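Local coordinates for protein deferrochelatase (Vibrio cholerae, PDB 5DE0) that binds heme b and, as a member of the dye-decolorizing peroxidase family, probably acts as a peroxidase, at residues Lys25-His30 / Asp124-Asp129; Arg178-Leu183 / Ser242-Leu247; Leu229-His234 / His257-Met262. One frame throughout, in Å; residues are numbered along the deposited sequence.

Contact 1 (Lys25-His30 / Asp124-Asp129); sequences KVRQNH and DIEIVD
Three torsions gather the polar groups at the end of this strand pair, where 25-30 leaves the sheet. In Asp-124, CG lies anti to the carbonyl carbon (chi1 -49°), and Asn-29 adopts the same setting, whereas Gln-28 puts CG in the crowded position between N and C (chi1 61°) and runs extended beyond it. Both amides thereby reach one carboxylate oxygen. Gln-28 NE2 approaches Asp-124 OD1 on its anti lone pair at 3.0 Å, while Asn-29 ND2 comes from above the carboxylate plane, 2.9 Å from Asp-124 OD1, its amide turned nearly perpendicular to the carboxylate. The backbone repeats this double grip: Asp-124 O accepts from Arg-27 N at 3.0 Å and, on a lone pair, from Gln-28 N at 3.3 Å. Further along, Lys-25 and Glu-126 form an antiparallel hydrogen-bonded pair, evidenced by Lys-25 N to Glu-126 O at 2.7 Å and the return bond from Glu-126 N to Lys-25 O at 3.0 Å. Val-26 and Ile-125 follow as a non-hydrogen-bonded pair whose side chains cross obliquely, Ile-125 CD1 resting 3.7 Å from Val-26 CG2. Lys-25 NZ turns away to salt bridges with Asp-95 and Asp-97. The pair joins strands 18-26 and 125-134, the latter at the border of the four-stranded antiparallel sheet, and Val-33 of helix 30-38 packs against Val-26, Asp-124 and Ile-125.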
loop_
_atom_site.group_PDB
_atom_site.type_symbol
_atom_site.label_atom_id
_atom_site.label_comp_id
_atom_site.label_asym_id
_atom_site.label_seq_id
_atom_site.Cartn_x
_atom_site.Cartn_y
_atom_site.Cartn_z
ATOM N N LYS B 25 8.468 -6.581 -17.438
ATOM C CA LYS B 25 9.235 -7.146 -18.538
ATOM C C LYS B 25 8.291 -7.881 -19.482
ATOM O O LYS B 25 7.375 -8.570 -19.034
ATOM C CB LYS B 25 10.315 -8.093 -18.009
ATOM C CG LYS B 25 11.305 -8.579 -19.053
ATOM C CD LYS B 25 12.370 -7.532 -19.344
ATOM C CE LYS B 25 13.342 -8.023 -20.408
ATOM N NZ LYS B 25 14.363 -6.996 -20.757
ATOM N N VAL B 26 8.508 -7.728 -20.785
ATOM C CA VAL B 26 7.652 -8.369 -21.776
ATOM C C VAL B 26 8.250 -9.696 -22.233
ATOM O O VAL B 26 9.289 -9.726 -22.892
ATOM C CB VAL B 26 7.427 -7.459 -22.993
ATOM C CG1 VAL B 26 6.427 -8.090 -23.948
ATOM C CG2 VAL B 26 6.945 -6.087 -22.542
ATOM N N ARG B 27 7.586 -10.792 -21.879
ATOM C CA ARG B 27 8.118 -12.126 -22.145
ATOM C C ARG B 27 7.627 -12.726 -23.463
ATOM O O ARG B 27 8.395 -13.356 -24.190
ATOM C CB ARG B 27 7.774 -13.066 -20.987
ATOM C CG ARG B 27 8.559 -12.787 -19.718
ATOM C CD ARG B 27 10.052 -12.710 -20.018
ATOM N NE ARG B 27 10.838 -12.403 -18.828
ATOM C CZ ARG B 27 12.155 -12.211 -18.830
ATOM N NH1 ARG B 27 12.838 -12.291 -19.963
ATOM N NH2 ARG B 27 12.786 -11.935 -17.696
ATOM N N GLN B 28 6.349 -12.536 -23.768
ATOM C CA GLN B 28 5.779 -13.080 -24.996
ATOM C C GLN B 28 4.599 -12.244 -25.481
ATOM O O GLN B 28 4.186 -11.300 -24.807
ATOM C CB GLN B 28 5.339 -14.530 -24.787
ATOM C CG GLN B 28 4.265 -14.696 -23.725
ATOM C CD GLN B 28 3.673 -16.092 -23.695
ATOM O OE1 GLN B 28 4.283 -17.052 -24.168
ATOM N NE2 GLN B 28 2.473 -16.211 -23.141
ATOM N N ASN B 29 4.065 -12.609 -26.647
ATOM C CA ASN B 29 2.921 -11.924 -27.255
ATOM C C ASN B 29 3.068 -10.408 -27.251
ATOM O O ASN B 29 2.169 -9.689 -26.817
ATOM C CB ASN B 29 1.624 -12.322 -26.545
ATOM C CG ASN B 29 1.187 -13.733 -26.883
ATOM O OD1 ASN B 29 1.350 -14.190 -28.014
ATOM N ND2 ASN B 29 0.628 -14.433 -25.904
ATOM N N HIS B 30 4.211 -9.941 -27.744
ATOM C CA HIS B 30 4.589 -8.531 -27.683
ATOM C C HIS B 30 3.556 -7.598 -28.316
ATOM O O HIS B 30 3.351 -6.481 -27.842
ATOM C CB HIS B 30 5.947 -8.330 -28.359
ATOM C CG HIS B 30 7.083 -8.999 -27.648
ATOM N ND1 HIS B 30 7.144 -10.362 -27.457
ATOM C CD2 HIS B 30 8.204 -8.490 -27.083
ATOM C CE1 HIS B 30 8.251 -10.664 -26.803
ATOM N NE2 HIS B 30 8.912 -9.546 -26.565
ATOM N N ASP B 124 1.701 -12.873 -20.405
ATOM C CA ASP B 124 2.678 -12.388 -21.372
ATOM C C ASP B 124 3.707 -11.485 -20.700
ATOM O O ASP B 124 4.696 -11.088 -21.312
ATOM C CB ASP B 124 1.981 -11.625 -22.502
ATOM C CG ASP B 124 0.798 -12.382 -23.077
ATOM O OD1 ASP B 124 0.869 -13.627 -23.169
ATOM O OD2 ASP B 124 -0.207 -11.728 -23.433
ATOM N N ILE B 125 3.465 -11.182 -19.428
ATOM C CA ILE B 125 4.195 -10.141 -18.714
ATOM C C ILE B 125 4.712 -10.625 -17.363
ATOM O O ILE B 125 4.049 -11.404 -16.678
ATOM C CB ILE B 125 3.290 -8.900 -18.501
ATOM C CG1 ILE B 125 3.035 -8.199 -19.831
ATOM C CG2 ILE B 125 3.902 -7.917 -17.519
ATOM C CD1 ILE B 125 4.293 -7.733 -20.501
ATOM N N GLU B 126 5.904 -10.171 -16.990
ATOM C CA GLU B 126 6.370 -10.321 -15.619
ATOM C C GLU B 126 6.614 -8.955 -14.990
ATOM O O GLU B 126 7.453 -8.187 -15.460
ATOM C CB GLU B 126 7.642 -11.159 -15.561
ATOM C CG GLU B 126 8.248 -11.237 -14.167
ATOM C CD GLU B 126 9.424 -12.189 -14.097
ATOM O OE1 GLU B 126 9.546 -13.052 -14.990
ATOM O OE2 GLU B 126 10.233 -12.066 -13.155
ATOM N N ILE B 127 5.875 -8.655 -13.928
ATOM C CA ILE B 127 6.032 -7.391 -13.219
ATOM C C ILE B 127 7.257 -7.433 -12.310
ATOM O O ILE B 127 7.248 -8.094 -11.272
ATOM C CB ILE B 127 4.779 -7.054 -12.385
ATOM C CG1 ILE B 127 3.542 -6.980 -13.287
ATOM C CG2 ILE B 127 4.976 -5.751 -11.622
ATOM C CD1 ILE B 127 2.266 -6.630 -12.551
ATOM N N VAL B 128 8.312 -6.731 -12.712
ATOM C CA VAL B 128 9.572 -6.732 -11.975
ATOM C C VAL B 128 9.445 -5.984 -10.652
ATOM O O VAL B 128 10.006 -6.395 -9.635
ATOM C CB VAL B 128 10.704 -6.103 -12.811
ATOM C CG1 VAL B 128 12.025 -6.160 -12.057
ATOM C CG2 VAL B 128 10.822 -6.808 -14.150
ATOM N N ASP B 129 8.707 -4.881 -10.670
ATOM C CA ASP B 129 8.486 -4.094 -9.466
ATOM C C ASP B 129 7.144 -3.372 -9.546
ATOM O O ASP B 129 6.740 -2.903 -10.608
ATOM C CB ASP B 129 9.620 -3.088 -9.261
ATOM C CG ASP B 129 9.851 -2.753 -7.796
ATOM O OD1 ASP B 129 9.062 -3.218 -6.944
ATOM O OD2 ASP B 129 10.817 -2.019 -7.495
#

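Contact 2 (Arg178-Leu183 / Ser242-Leu247); sequences RFVHNL and SGDHGL. With HEM (protoporphyrin IX containing Fe), chain F.
Arg-178 NH1 donates to Asp-244 OD2 over 3.2 Å in a nearly straight salt bridge (171° at the hydrogen), in the guanidinium plane and on the anti lone pair of the carboxylate. NH1 is also hydrogen-bonded to Tyr-238 OH, which bonds Phe-179 O as well, and Arg-178 NE makes the stronger salt bridge, to Asp-129 OD2. Two main-chain bonds are firm: Phe-179 N to Leu-247 O and His-181 N to His-245 O, both 2.8 Å; the return from Leu-247 N to Phe-179 O is weak. Here strand 172-181 meets the start of strand 247-253 in the C-terminal half of the dye-decolorizing peroxidase fold, a dimeric alpha-beta barrel relative. Gly-246 turns the corner, its CA 3.5 Å from the His-181 ring centroid and almost on the ring normal, a CH-pi contact. Both ring nitrogens of His-181 are satisfied, ND1 by Thr-281 OG1 and NE2 by Asp-141 OD2, and the ring borders the heme at CBC. One water bridges three groups: it donates to His-181 O, accepts from Leu-183 N and hydrogen-bonds His-245 NE2 at 2.7 Å. His-245 ND1 bonds to Ser-240 O and weakly to Gly-243 O. Phe-179 has heme CMC over one face, and Leu-247 CD2 touches heme C3C.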
loop_
_atom_site.group_PDB
_atom_site.type_symbol
_atom_site.label_atom_id
_atom_site.label_comp_id
_atom_site.label_asym_id
_atom_site.label_seq_id
_atom_site.Cartn_x
_atom_site.Cartn_y
_atom_site.Cartn_z
ATOM N N ARG B 178 14.061 3.024 -6.950
ATOM C CA ARG B 178 13.401 2.740 -5.683
ATOM C C ARG B 178 14.423 2.726 -4.558
ATOM O O ARG B 178 15.328 1.892 -4.538
ATOM C CB ARG B 178 12.649 1.408 -5.728
ATOM C CG ARG B 178 11.864 1.138 -4.458
ATOM C CD ARG B 178 10.720 0.163 -4.677
ATOM N NE ARG B 178 11.173 -1.214 -4.837
ATOM C CZ ARG B 178 11.517 -2.007 -3.827
ATOM N NH1 ARG B 178 11.473 -1.554 -2.582
ATOM N NH2 ARG B 178 11.915 -3.250 -4.064
ATOM N N PHE B 179 14.276 3.657 -3.622
ATOM C CA PHE B 179 15.201 3.752 -2.503
ATOM C C PHE B 179 14.648 3.103 -1.239
ATOM O O PHE B 179 13.460 3.224 -0.933
ATOM C CB PHE B 179 15.552 5.215 -2.228
ATOM C CG PHE B 179 16.580 5.770 -3.165
ATOM C CD1 PHE B 179 16.200 6.405 -4.333
ATOM C CD2 PHE B 179 17.929 5.650 -2.878
ATOM C CE1 PHE B 179 17.148 6.912 -5.196
ATOM C CE2 PHE B 179 18.880 6.154 -3.736
ATOM C CZ PHE B 179 18.492 6.786 -4.896
ATOM N N VAL B 180 15.519 2.408 -0.516
ATOM C CA VAL B 180 15.162 1.824 0.770
ATOM C C VAL B 180 15.896 2.570 1.880
ATOM O O VAL B 180 17.125 2.669 1.865
ATOM C CB VAL B 180 15.504 0.327 0.835
ATOM C CG1 VAL B 180 15.083 -0.257 2.176
ATOM C CG2 VAL B 180 14.834 -0.419 -0.308
ATOM N N HIS B 181 15.138 3.097 2.836
ATOM C CA HIS B 181 15.695 3.962 3.871
ATOM C C HIS B 181 16.155 3.203 5.114
ATOM O O HIS B 181 15.570 2.191 5.494
ATOM C CB HIS B 181 14.669 5.024 4.278
ATOM C CG HIS B 181 14.460 6.089 3.247
ATOM N ND1 HIS B 181 15.096 6.078 2.025
ATOM C CD2 HIS B 181 13.688 7.202 3.260
ATOM C CE1 HIS B 181 14.723 7.135 1.328
ATOM N NE2 HIS B 181 13.869 7.834 2.054
ATOM N N ASN B 182 17.215 3.711 5.734
ATOM C CA ASN B 182 17.651 3.245 7.044
ATOM C C ASN B 182 17.283 4.298 8.083
ATOM O O ASN B 182 18.122 5.101 8.491
ATOM C CB ASN B 182 19.159 2.975 7.056
ATOM C CG ASN B 182 19.621 2.254 8.314
ATOM O OD1 ASN B 182 18.951 2.280 9.347
ATOM N ND2 ASN B 182 20.779 1.609 8.229
ATOM N N LEU B 183 16.023 4.294 8.498
ATOM C CA LEU B 183 15.507 5.308 9.416
ATOM C C LEU B 183 16.190 5.359 10.795
ATOM O O LEU B 183 16.425 6.454 11.308
ATOM C CB LEU B 183 13.999 5.122 9.600
ATOM C CG LEU B 183 13.149 5.399 8.358
ATOM C CD1 LEU B 183 11.671 5.352 8.698
ATOM C CD2 LEU B 183 13.516 6.740 7.742
ATOM N N SER B 242 7.638 -2.829 8.605
ATOM C CA SER B 242 8.366 -4.085 8.767
ATOM C C SER B 242 9.051 -4.542 7.482
ATOM O O SER B 242 9.797 -5.520 7.486
ATOM C CB SER B 242 7.421 -5.183 9.257
ATOM O OG SER B 242 6.423 -5.453 8.290
ATOM N N GLY B 243 8.788 -3.845 6.383
ATOM C CA GLY B 243 9.393 -4.184 5.108
ATOM C C GLY B 243 10.147 -3.009 4.520
ATOM O O GLY B 243 10.550 -2.101 5.244
ATOM N N ASP B 244 10.345 -3.027 3.206
ATOM C CA ASP B 244 10.988 -1.914 2.521
ATOM C C ASP B 244 10.157 -0.645 2.662
ATOM O O ASP B 244 8.945 -0.661 2.467
ATOM C CB ASP B 244 11.200 -2.226 1.037
ATOM C CG ASP B 244 12.339 -3.196 0.799
ATOM O OD1 ASP B 244 13.046 -3.539 1.770
ATOM O OD2 ASP B 244 12.537 -3.604 -0.366
ATOM N N HIS B 245 10.816 0.451 3.015
ATOM C CA HIS B 245 10.169 1.753 3.018
ATOM C C HIS B 245 11.183 2.834 2.679
ATOM O O HIS B 245 12.356 2.738 3.043
ATOM C CB HIS B 245 9.501 2.039 4.367
ATOM C CG HIS B 245 10.415 1.887 5.544
ATOM N ND1 HIS B 245 10.472 0.736 6.300
ATOM C CD2 HIS B 245 11.302 2.746 6.099
ATOM C CE1 HIS B 245 11.359 0.890 7.267
ATOM N NE2 HIS B 245 11.876 2.101 7.169
ATOM N N GLY B 246 10.726 3.856 1.966
ATOM C CA GLY B 246 11.594 4.940 1.558
ATOM C C GLY B 246 10.958 5.779 0.471
ATOM O O GLY B 246 9.795 6.173 0.576
ATOM N N LEU B 247 11.717 6.039 -0.586
ATOM C CA LEU B 247 11.249 6.901 -1.658
ATOM C C LEU B 247 11.343 6.228 -3.019
ATOM O O LEU B 247 12.397 5.716 -3.401
ATOM C CB LEU B 247 12.047 8.207 -1.675
ATOM C CG LEU B 247 11.645 9.232 -2.737
ATOM C CD1 LEU B 247 10.283 9.829 -2.422
ATOM C CD2 LEU B 247 12.702 10.324 -2.858
HETATM C CHA HEM F . 16.038 18.259 -4.002
HETATM C CHB HEM F . 17.297 15.378 -7.697
HETATM C CHC HEM F . 17.181 11.498 -4.766
HETATM C CHD HEM F . 15.100 14.245 -1.353
HETATM C C1A HEM F . 16.393 17.820 -5.259
HETATM C C2A HEM F . 16.566 18.645 -6.438
HETATM C C3A HEM F . 16.910 17.849 -7.456
HETATM C C4A HEM F . 16.970 16.492 -6.958
HETATM C CMA HEM F . 17.199 18.280 -8.911
HETATM C CAA HEM F . 16.384 20.178 -6.497
HETATM C CBA HEM F . 17.763 20.835 -6.511
HETATM C CGA HEM F . 17.622 22.328 -6.402
HETATM O O1A HEM F . 17.404 22.827 -5.268
HETATM O O2A HEM F . 17.734 23.015 -7.449
HETATM C C1B HEM F . 17.457 14.103 -7.206
HETATM C C2B HEM F . 18.059 13.000 -7.921
HETATM C C3B HEM F . 18.032 11.924 -7.134
HETATM C C4B HEM F . 17.412 12.301 -5.869
HETATM C CMB HEM F . 18.628 13.048 -9.357
HETATM C CAB HEM F . 18.592 10.552 -7.571
HETATM C CBB HEM F . 18.512 9.470 -6.800
HETATM C C1C HEM F . 16.574 11.888 -3.589
HETATM C C2C HEM F . 16.249 11.033 -2.461
HETATM C C3C HEM F . 15.669 11.802 -1.519
HETATM C C4C HEM F . 15.621 13.160 -2.024
HETATM C CMC HEM F . 16.537 9.514 -2.418
HETATM C CAC HEM F . 15.126 11.434 -0.115
HETATM C CBC HEM F . 15.246 10.233 0.460
HETATM C C1D HEM F . 15.263 15.575 -1.680
HETATM C C2D HEM F . 15.074 16.686 -0.775
HETATM C C3D HEM F . 15.364 17.943 -1.604
HETATM C C4D HEM F . 15.702 17.464 -2.926
HETATM C CMD HEM F . 14.664 16.627 0.712
HETATM C CAD HEM F . 15.314 19.406 -1.120
HETATM C CBD HEM F . 13.905 19.971 -1.262
HETATM C CGD HEM F . 13.520 20.035 -2.716
HETATM O O1D HEM F . 12.806 19.113 -3.188
HETATM O O2D HEM F . 13.922 21.007 -3.407
HETATM N NA HEM F . 16.648 16.511 -5.615
HETATM N NB HEM F . 17.075 13.642 -5.958
HETATM N NC HEM F . 16.178 13.177 -3.284
HETATM N ND HEM F . 15.630 16.074 -2.926
HETATM FE FE HEM F . 16.456 14.871 -4.399
HETATM O O HOH W 1 14.383 2.238 8.079
#

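Contact 3 (Leu229-His234 / His257-Met262); sequences LKIVRH and HNFKTM. With HEM (protoporphyrin IX containing Fe), chain F.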
loop_
_atom_site.group_PDB
_atom_site.type_symbol
_atom_site.label_atom_id
_atom_site.label_comp_id
_atom_site.label_asym_id
_atom_site.label_seq_id
_atom_site.Cartn_x
_atom_site.Cartn_y
_atom_site.Cartn_z
ATOM N N LEU B 229 20.706 22.741 -14.120
ATOM C CA LEU B 229 20.136 21.528 -14.696
ATOM C C LEU B 229 18.890 21.162 -13.919
ATOM O O LEU B 229 18.965 20.779 -12.752
ATOM C CB LEU B 229 21.135 20.372 -14.671
ATOM C CG LEU B 229 22.543 20.653 -15.198
ATOM C CD1 LEU B 229 23.457 19.416 -15.055
ATOM C CD2 LEU B 229 22.486 21.097 -16.649
ATOM N N LYS B 230 17.739 21.311 -14.563
ATOM C CA LYS B 230 16.474 21.108 -13.878
ATOM C C LYS B 230 15.729 19.870 -14.366
ATOM O O LYS B 230 15.799 19.507 -15.539
ATOM C CB LYS B 230 15.596 22.352 -14.025
ATOM C CG LYS B 230 16.057 23.498 -13.141
ATOM C CD LYS B 230 15.309 24.783 -13.423
ATOM C CE LYS B 230 15.622 25.822 -12.363
ATOM N NZ LYS B 230 17.089 25.968 -12.148
ATOM N N ILE B 231 15.034 19.217 -13.439
ATOM C CA ILE B 231 14.213 18.051 -13.746
ATOM C C ILE B 231 12.850 18.191 -13.079
ATOM O O ILE B 231 12.691 18.962 -12.132
ATOM C CB ILE B 231 14.873 16.738 -13.278
ATOM C CG1 ILE B 231 15.024 16.729 -11.756
ATOM C CG2 ILE B 231 16.221 16.538 -13.958
ATOM C CD1 ILE B 231 15.664 15.468 -11.218
ATOM N N VAL B 232 11.869 17.452 -13.584
ATOM C CA VAL B 232 10.545 17.426 -12.980
ATOM C C VAL B 232 10.344 16.106 -12.246
ATOM O O VAL B 232 10.195 15.055 -12.870
ATOM C CB VAL B 232 9.433 17.612 -14.030
ATOM C CG1 VAL B 232 8.061 17.480 -13.383
ATOM C CG2 VAL B 232 9.576 18.963 -14.718
ATOM N N ARG B 233 10.346 16.164 -10.918
ATOM C CA ARG B 233 10.238 14.964 -10.098
ATOM C C ARG B 233 8.791 14.622 -9.759
ATOM O O ARG B 233 7.985 15.505 -9.467
ATOM C CB ARG B 233 11.046 15.130 -8.807
ATOM C CG ARG B 233 12.550 15.207 -9.015
ATOM C CD ARG B 233 13.252 15.694 -7.757
ATOM N NE ARG B 233 13.028 17.118 -7.526
ATOM C CZ ARG B 233 13.083 17.701 -6.333
ATOM N NH1 ARG B 233 13.347 16.978 -5.252
ATOM N NH2 ARG B 233 12.866 19.004 -6.218
ATOM N N HIS B 234 8.472 13.333 -9.799
ATOM C CA HIS B 234 7.145 12.851 -9.428
ATOM C C HIS B 234 7.252 11.822 -8.311
ATOM O O HIS B 234 6.362 10.989 -8.132
ATOM C CB HIS B 234 6.425 12.247 -10.636
ATOM C CG HIS B 234 5.624 13.237 -11.421
ATOM N ND1 HIS B 234 4.374 13.659 -11.024
ATOM C CD2 HIS B 234 5.891 13.888 -12.577
ATOM C CE1 HIS B 234 3.906 14.529 -11.902
ATOM N NE2 HIS B 234 4.808 14.686 -12.855
ATOM N N HIS B 257 20.580 13.973 -20.228
ATOM C CA HIS B 257 21.871 14.475 -19.771
ATOM C C HIS B 257 21.838 14.935 -18.315
ATOM O O HIS B 257 22.799 14.733 -17.573
ATOM C CB HIS B 257 22.331 15.625 -20.671
ATOM C CG HIS B 257 23.670 16.182 -20.307
ATOM N ND1 HIS B 257 24.839 15.463 -20.443
ATOM C CD2 HIS B 257 24.028 17.390 -19.813
ATOM C CE1 HIS B 257 25.857 16.204 -20.048
ATOM N NE2 HIS B 257 25.393 17.378 -19.660
ATOM N N ASN B 258 20.729 15.549 -17.913
ATOM C CA ASN B 258 20.567 16.033 -16.547
ATOM C C ASN B 258 20.572 14.904 -15.525
ATOM O O ASN B 258 21.178 15.028 -14.463
ATOM C CB ASN B 258 19.278 16.844 -16.421
ATOM C CG ASN B 258 19.349 18.161 -17.165
ATOM O OD1 ASN B 258 20.305 18.424 -17.896
ATOM N ND2 ASN B 258 18.333 18.997 -16.989
ATOM N N PHE B 259 19.896 13.805 -15.853
ATOM C CA PHE B 259 19.880 12.623 -14.994
ATOM C C PHE B 259 21.297 12.104 -14.775
ATOM O O PHE B 259 21.728 11.878 -13.642
ATOM C CB PHE B 259 19.018 11.510 -15.602
ATOM C CG PHE B 259 17.571 11.872 -15.767
ATOM C CD1 PHE B 259 16.989 12.855 -14.984
ATOM C CD2 PHE B 259 16.790 11.221 -16.709
ATOM C CE1 PHE B 259 15.654 13.182 -15.139
ATOM C CE2 PHE B 259 15.457 11.542 -16.868
ATOM C CZ PHE B 259 14.889 12.523 -16.083
ATOM N N LYS B 260 22.009 11.924 -15.883
ATOM C CA LYS B 260 23.353 11.363 -15.882
ATOM C C LYS B 260 24.331 12.227 -15.090
ATOM O O LYS B 260 25.196 11.710 -14.386
ATOM C CB LYS B 260 23.836 11.189 -17.324
ATOM C CG LYS B 260 25.268 10.702 -17.469
ATOM C CD LYS B 260 25.595 10.433 -18.930
ATOM C CE LYS B 260 27.083 10.214 -19.146
ATOM N NZ LYS B 260 27.867 11.447 -18.851
ATOM N N THR B 261 24.182 13.543 -15.198
ATOM C CA THR B 261 25.073 14.468 -14.506
ATOM C C THR B 261 24.850 14.432 -12.997
ATOM O O THR B 261 25.807 14.373 -12.224
ATOM C CB THR B 261 24.889 15.911 -15.010
ATOM O OG1 THR B 261 25.038 15.941 -16.434
ATOM C CG2 THR B 261 25.924 16.830 -14.378
ATOM N N MET B 262 23.585 14.463 -12.587
ATOM C CA MET B 262 23.232 14.412 -11.171
ATOM C C MET B 262 23.652 13.091 -10.532
ATOM O O MET B 262 24.170 13.068 -9.417
ATOM C CB MET B 262 21.728 14.620 -10.978
ATOM C CG MET B 262 21.218 15.980 -11.412
ATOM S SD MET B 262 19.423 16.090 -11.298
ATOM C CE MET B 262 19.133 17.703 -12.006
HETATM C CHA HEM F . 16.038 18.259 -4.002
HETATM C CHB HEM F . 17.297 15.378 -7.697
HETATM C CHC HEM F . 17.181 11.498 -4.766
HETATM C CHD HEM F . 15.100 14.245 -1.353
HETATM C C1A HEM F . 16.393 17.820 -5.259
HETATM C C2A HEM F . 16.566 18.645 -6.438
HETATM C C3A HEM F . 16.910 17.849 -7.456
HETATM C C4A HEM F . 16.970 16.492 -6.958
HETATM C CMA HEM F . 17.199 18.280 -8.911
HETATM C CAA HEM F . 16.384 20.178 -6.497
HETATM C CBA HEM F . 17.763 20.835 -6.511
HETATM C CGA HEM F . 17.622 22.328 -6.402
HETATM O O1A HEM F . 17.404 22.827 -5.268
HETATM O O2A HEM F . 17.734 23.015 -7.449
HETATM C C1B HEM F . 17.457 14.103 -7.206
HETATM C C2B HEM F . 18.059 13.000 -7.921
HETATM C C3B HEM F . 18.032 11.924 -7.134
HETATM C C4B HEM F . 17.412 12.301 -5.869
HETATM C CMB HEM F . 18.628 13.048 -9.357
HETATM C CAB HEM F . 18.592 10.552 -7.571
HETATM C CBB HEM F . 18.512 9.470 -6.800
HETATM C C1C HEM F . 16.574 11.888 -3.589
HETATM C C2C HEM F . 16.249 11.033 -2.461
HETATM C C3C HEM F . 15.669 11.802 -1.519
HETATM C C4C HEM F . 15.621 13.160 -2.024
HETATM C CMC HEM F . 16.537 9.514 -2.418
HETATM C CAC HEM F . 15.126 11.434 -0.115
HETATM C CBC HEM F . 15.246 10.233 0.460
HETATM C C1D HEM F . 15.263 15.575 -1.680
HETATM C C2D HEM F . 15.074 16.686 -0.775
HETATM C C3D HEM F . 15.364 17.943 -1.604
HETATM C C4D HEM F . 15.702 17.464 -2.926
HETATM C CMD HEM F . 14.664 16.627 0.712
HETATM C CAD HEM F . 15.314 19.406 -1.120
HETATM C CBD HEM F . 13.905 19.971 -1.262
HETATM C CGD HEM F . 13.520 20.035 -2.716
HETATM O O1D HEM F . 12.806 19.113 -3.188
HETATM O O2D HEM F . 13.922 21.007 -3.407
HETATM N NA HEM F . 16.648 16.511 -5.615
HETATM N NB HEM F . 17.075 13.642 -5.958
HETATM N NC HEM F . 16.178 13.177 -3.284
HETATM N ND HEM F . 15.630 16.074 -2.926
HETATM FE FE HEM F . 16.456 14.871 -4.399
#
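Ile-231 occupies the apolar centre, its branches touching both the helix and the heme. With CG1 in the crowded position between N and C (chi1 63°), CG2 is directed at helix 257-266, where it meets Phe-259 CE1 at 3.6 Å and the terminal methyl of Met-262. Ile-231 CD1 lies between Met-262 SD, at 3.8 Å, and the heme meso carbon CHB, at 3.9 Å. Met-262, extended beyond CG, reaches Ile-231 tip to tip; its SD lies 3.7 Å from heme methyl CMB, and its CE comes within 3.2 Å of Leu-229 O. Leu-229 extends the apolar patch along the helix: CD1 abuts Thr-261 CG2 at 3.6 Å, the two side chains crossing at about a right angle, while CB and CD2 rest against the Asn-258 amide. Residues 229-231 lead into border strand 232-239 of the C-terminal four-stranded antiparallel sheet, and the helix follows strand 247-253 beside it, so the contact joins the chain pieces flanking this hairpin in the ferredoxin-like half that holds the heme. Phe-259 packs beyond Ile-231 onto Tyr-173 and Met-175 of strand 172-181. At the polar edge, Asn-258 ND2 donates to Lys-230 O over 3.0 Å; the oxygen lies in the amide plane, but the donor stands 42° out of the carbonyl plane, off the lone pairs. Farther along 229-234, Arg-233 lays one guanidinium face over heme C1A, and its NH1 and NH2 both donate to propionate oxygen O1D, each at 3.0 Å. Asp-147 forms a salt bridge with NH1.

How the contacts relate
From the N terminus, contact 1 closes first, bringing residues 25-30 back against 124-129 after 93 intervening residues and joining strands 18-26 and 125-134 of the N-terminal sheet. Contacts 2 and 3 both come after it, within the C-terminal half, and cross each other: 229-234 lies inside the loop closed by contact 2, whereas 257-262 lies beyond it. Both reach the same four-stranded sheet, and both border the heme, their centres 22 Å apart. Contacts 1 and 2 touch through the Asp-129 to Arg-178 salt bridge, a link between the two halves. Contact 3 lies across the chain's centre from contact 1, about 14 Å away at the nearest atoms.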